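Local coordinates for protein inositol 2-dehydrogenase/D-chiro-inositol 3-dehydrogenase (Lactobacillus casei, PDB 4MIY) that oxidises myo-inositol and D-chiro-inositol to the corresponding ketoinositols, with NAD as the hydride acceptor, at residues A[128-131]-A[132-135]; A[137-140]-A[141-144]. All coordinates share one frame; numbering follows the deposited sequence.

Contact 1: residues A[128-131]-A[132-135]; sequences RYDQ and GIRA
Asp-130 caps the N-terminus of helix 131-141 with its own carboxylate. Its CG stands anti to the backbone N (chi1 178°), which turns OD2 back to the first-turn amides, and the amide of Ile-133 bonds to it at 3.2 Å from Ile-133 N to Asp-130 OD2. That donor arrives on the anti side of the oxygen, somewhat out of the carboxylate plane. Gly-132 N also reaches OD2, but bent and weak, and water 1 takes the same amide at 3.0 Å from Gly-132 N to the water oxygen. The other oxygen, OD1, turns to Arg-277 in a salt bridge, so one carboxylate ties the helix start to the end of the short helix 274-277. Ile-133 lays its CG1 branch alongside the cap, 3.6 Å from CG1 to Asp-130 OD2.

Arg-134 folds back over the residues ahead of the helix. Its CB sits 3.3 Å from Asp-130 O, the acceptor of its own amide; CG and CD then pass Arg-128 O. A bend at chi3 (-99°) lays NE, CZ and NH2 across that carbonyl oxygen, which lies over one guanidinium face: Arg-134 NE is 2.8 Å and NH2 2.7 Å from Arg-128 O, both at angles too poor for a hydrogen bond, while NH1 stands farther off. NH2 is also 4.0 Å from Tyr-129 CD1, above the ring face near its rim. With Arg-134 CZ 5.3 Å from the Tyr-129 ring centre, any cation-pi attraction is at most weak; the two planes are 64° apart. The tyrosine hydroxyl, at the far end of the ring, is hydrogen-bonded to Glu-288.

The carboxylate and the arginine thus serve different ends: Asp-130 satisfies first-turn amides and its negative charge probably suits the positive helix end, while Arg-134 probably eases the partial charge on Arg-128 O.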
loop_
_atom_site.group_PDB
_atom_site.type_symbol
_atom_site.label_atom_id
_atom_site.label_comp_id
_atom_site.label_asym_id
_atom_site.label_seq_id
_atom_site.Cartn_x
_atom_site.Cartn_y
_atom_site.Cartn_z
ATOM N N ARG A 128 10.450 9.459 20.573
ATOM C CA ARG A 128 10.797 8.160 21.086
ATOM C C ARG A 128 9.545 7.444 21.564
ATOM O O ARG A 128 9.552 6.261 21.711
ATOM C CB ARG A 128 11.799 8.277 22.234
ATOM C CG ARG A 128 13.120 8.837 21.866
ATOM C CD ARG A 128 14.116 8.628 22.987
ATOM N NE ARG A 128 15.341 9.400 22.828
ATOM C CZ ARG A 128 16.446 9.169 23.504
ATOM N NH1 ARG A 128 16.497 8.195 24.375
ATOM N NH2 ARG A 128 17.502 9.912 23.295
ATOM N N TYR A 129 8.482 8.197 21.761
ATOM C CA TYR A 129 7.247 7.657 22.296
ATOM C C TYR A 129 6.184 7.384 21.233
ATOM O O TYR A 129 5.153 6.849 21.507
ATOM C CB TYR A 129 6.700 8.592 23.355
ATOM C CG TYR A 129 7.549 8.673 24.612
ATOM C CD1 TYR A 129 7.374 7.798 25.632
ATOM C CD2 TYR A 129 8.507 9.627 24.746
ATOM C CE1 TYR A 129 8.141 7.858 26.741
ATOM C CE2 TYR A 129 9.269 9.710 25.856
ATOM C CZ TYR A 129 9.087 8.833 26.859
ATOM O OH TYR A 129 9.829 8.887 27.997
ATOM N N ASP A 130 6.467 7.794 20.025
ATOM C CA ASP A 130 5.553 7.552 18.944
ATOM C C ASP A 130 5.489 6.072 18.651
ATOM O O ASP A 130 6.478 5.426 18.537
ATOM C CB ASP A 130 5.989 8.308 17.711
ATOM C CG ASP A 130 5.096 8.046 16.528
ATOM O OD1 ASP A 130 4.010 8.594 16.519
ATOM O OD2 ASP A 130 5.520 7.303 15.643
ATOM N N GLN A 131 4.280 5.558 18.560
ATOM C CA GLN A 131 4.083 4.130 18.422
ATOM C C GLN A 131 4.784 3.520 17.224
ATOM O O GLN A 131 5.358 2.481 17.338
ATOM C CB GLN A 131 2.599 3.782 18.453
ATOM C CG GLN A 131 2.046 3.958 19.841
ATOM C CD GLN A 131 0.595 3.597 20.026
ATOM O OE1 GLN A 131 0.041 2.811 19.295
ATOM N NE2 GLN A 131 0.002 4.134 21.061
ATOM N N GLY A 132 4.729 4.192 16.097
ATOM C CA GLY A 132 5.359 3.683 14.904
ATOM C C GLY A 132 6.870 3.677 14.927
ATOM O O GLY A 132 7.485 2.750 14.546
ATOM N N ILE A 133 7.438 4.758 15.414
ATOM C CA ILE A 133 8.867 4.858 15.493
ATOM C C ILE A 133 9.389 3.855 16.502
ATOM O O ILE A 133 10.348 3.203 16.259
ATOM C CB ILE A 133 9.279 6.303 15.844
ATOM C CG1 ILE A 133 8.960 7.215 14.666
ATOM C CG2 ILE A 133 10.729 6.376 16.162
ATOM C CD1 ILE A 133 9.059 8.681 14.963
ATOM N N ARG A 134 8.680 3.700 17.601
ATOM C CA ARG A 134 9.048 2.739 18.610
ATOM C C ARG A 134 8.989 1.319 18.082
ATOM O O ARG A 134 9.857 0.511 18.337
ATOM C CB ARG A 134 8.142 2.907 19.830
ATOM C CG ARG A 134 8.741 2.447 21.111
ATOM C CD ARG A 134 7.966 2.862 22.402
ATOM N NE ARG A 134 8.534 4.042 23.060
ATOM C CZ ARG A 134 9.750 4.125 23.626
ATOM N NH1 ARG A 134 10.585 3.098 23.645
ATOM N NH2 ARG A 134 10.131 5.252 24.161
ATOM N N ALA A 135 7.966 1.032 17.299
ATOM C CA ALA A 135 7.812 -0.307 16.761
ATOM C C ALA A 135 8.887 -0.642 15.745
ATOM O O ALA A 135 9.332 -1.742 15.678
ATOM C CB ALA A 135 6.443 -0.497 16.168
HETATM O O HOH W 1 2.672 6.323 15.457
#

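Contact 2: residues A[137-140]-A[141-144]; sequences KEKL and DTGI
Lys-137 and Asp-141 form an i to i+4 salt bridge on the last turn of helix 131-141, in the C-terminal alpha/beta domain, just before the chain turns off at Gly-143. The lysine runs straight from CB to CE and bends at chi4 (33°), so that NZ meets the syn lone pair of the aspartate, 2.8 Å from Lys-137 NZ to Asp-141 OD2. NZ has further company in a cation-pi contact with Trp-183 and a weak bond to Leu-184 O. A methionine in its place would probably leave the Asp-141 carboxylate without its charged mate and freer to turn.

The tight part is the helix end. Thr-142 puts OG1 between its backbone N and carbonyl carbon (chi1 68°), where the hydroxyl donates to the main chain in the carbonyl plane, 2.7 Å from OG1 to Lys-139 O. The same oxygen also takes Thr-142 N, from well above that plane. Gly-143 follows with positive phi (88°), and its N closes on Leu-140 O at 3.1 Å; a side chain there would jam against the preceding carbonyl.

On the looser side, the Ile-144 side chain meets the helix by van der Waals contact: CG2 lies 3.7 Å from Lys-139 O, and CD1 4.0 Å from Lys-139 NZ. It also touches Leu-260 of the second subunit. Water 2 bridges the lysine and threonine side chains here, accepting from Lys-139 NZ and donating to Thr-142 OG1, 2.9 Å from each.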
loop_
_atom_site.group_PDB
_atom_site.type_symbol
_atom_site.label_atom_id
_atom_site.label_comp_id
_atom_site.label_asym_id
_atom_site.label_seq_id
_atom_site.Cartn_x
_atom_site.Cartn_y
_atom_site.Cartn_z
ATOM N N LYS A 137 12.019 0.640 15.811
ATOM C CA LYS A 137 13.209 0.419 16.632
ATOM C C LYS A 137 13.226 -0.975 17.227
ATOM O O LYS A 137 14.195 -1.644 17.185
ATOM C CB LYS A 137 13.337 1.456 17.733
ATOM C CG LYS A 137 14.490 1.092 18.668
ATOM C CD LYS A 137 14.703 2.009 19.755
ATOM C CE LYS A 137 15.890 1.579 20.655
ATOM N NZ LYS A 137 17.009 0.906 20.000
ATOM N N GLU A 138 12.107 -1.391 17.782
ATOM C CA GLU A 138 12.008 -2.717 18.334
ATOM C C GLU A 138 12.229 -3.815 17.342
ATOM O O GLU A 138 12.950 -4.715 17.604
ATOM C CB GLU A 138 10.682 -2.878 19.074
ATOM C CG GLU A 138 10.624 -2.015 20.313
ATOM C CD GLU A 138 9.312 -2.144 21.052
ATOM O OE1 GLU A 138 8.644 -3.165 20.852
ATOM O OE2 GLU A 138 8.959 -1.225 21.814
ATOM N N LYS A 139 11.649 -3.708 16.160
ATOM C CA LYS A 139 11.909 -4.658 15.115
ATOM C C LYS A 139 13.372 -4.685 14.695
ATOM O O LYS A 139 13.908 -5.717 14.487
ATOM C CB LYS A 139 11.001 -4.385 13.916
ATOM C CG LYS A 139 10.857 -5.484 12.906
ATOM C CD LYS A 139 10.190 -6.680 13.469
ATOM C CE LYS A 139 9.780 -7.628 12.414
ATOM N NZ LYS A 139 9.473 -8.942 12.991
ATOM N N LEU A 140 13.983 -3.530 14.565
ATOM C CA LEU A 140 15.380 -3.433 14.214
ATOM C C LEU A 140 16.251 -4.178 15.238
ATOM O O LEU A 140 17.111 -4.918 14.888
ATOM C CB LEU A 140 15.784 -1.973 14.149
ATOM C CG LEU A 140 17.263 -1.694 13.924
ATOM C CD1 LEU A 140 17.680 -2.232 12.600
ATOM C CD2 LEU A 140 17.553 -0.229 14.033
ATOM N N ASP A 141 15.903 -4.033 16.492
ATOM C CA ASP A 141 16.666 -4.624 17.566
ATOM C C ASP A 141 16.556 -6.142 17.655
ATOM O O ASP A 141 17.336 -6.762 18.326
ATOM C CB ASP A 141 16.302 -3.971 18.890
ATOM C CG ASP A 141 16.802 -2.548 19.008
ATOM O OD1 ASP A 141 17.638 -2.144 18.207
ATOM O OD2 ASP A 141 16.353 -1.854 19.900
ATOM N N THR A 142 15.587 -6.742 16.983
ATOM C CA THR A 142 15.529 -8.194 16.884
ATOM C C THR A 142 16.642 -8.810 16.044
ATOM O O THR A 142 16.857 -9.987 16.085
ATOM C CB THR A 142 14.197 -8.699 16.323
ATOM O OG1 THR A 142 14.059 -8.323 14.956
ATOM C CG2 THR A 142 13.056 -8.153 17.113
ATOM N N GLY A 143 17.277 -7.988 15.237
ATOM C CA GLY A 143 18.290 -8.465 14.327
ATOM C C GLY A 143 17.833 -8.941 12.965
ATOM O O GLY A 143 18.627 -9.379 12.188
ATOM N N ILE A 144 16.551 -8.814 12.692
ATOM C CA ILE A 144 15.965 -9.383 11.501
ATOM C C ILE A 144 16.520 -8.846 10.185
ATOM O O ILE A 144 16.494 -9.534 9.222
ATOM C CB ILE A 144 14.429 -9.320 11.560
ATOM C CG1 ILE A 144 13.782 -10.185 10.490
ATOM C CG2 ILE A 144 13.937 -7.923 11.520
ATOM C CD1 ILE A 144 12.394 -10.464 10.728
HETATM O O HOH W 2 11.864 -10.038 14.143
#

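Both contacts belong to helix 131-141, one at each end, with centres about 13 Å apart. Contact 1 is the partly buried one, packed by helices 168-185 and 279-294 and with the side chain of Tyr-129 about 10 Å from the bound NAD; contact 2 lies at the surface, its centre about 23 Å from the centre of the chain. Their chemistry follows the helix polarity: at the start a carboxylate receives amides, at the finish a hydroxyl and amides serve carbonyls. Water takes part in both. Contact 2 holds its salt bridge between its own segments, whereas the bridges of contact 1 go to other parts of the chain. Each also packs on the second subunit, sharing Pro-258 there.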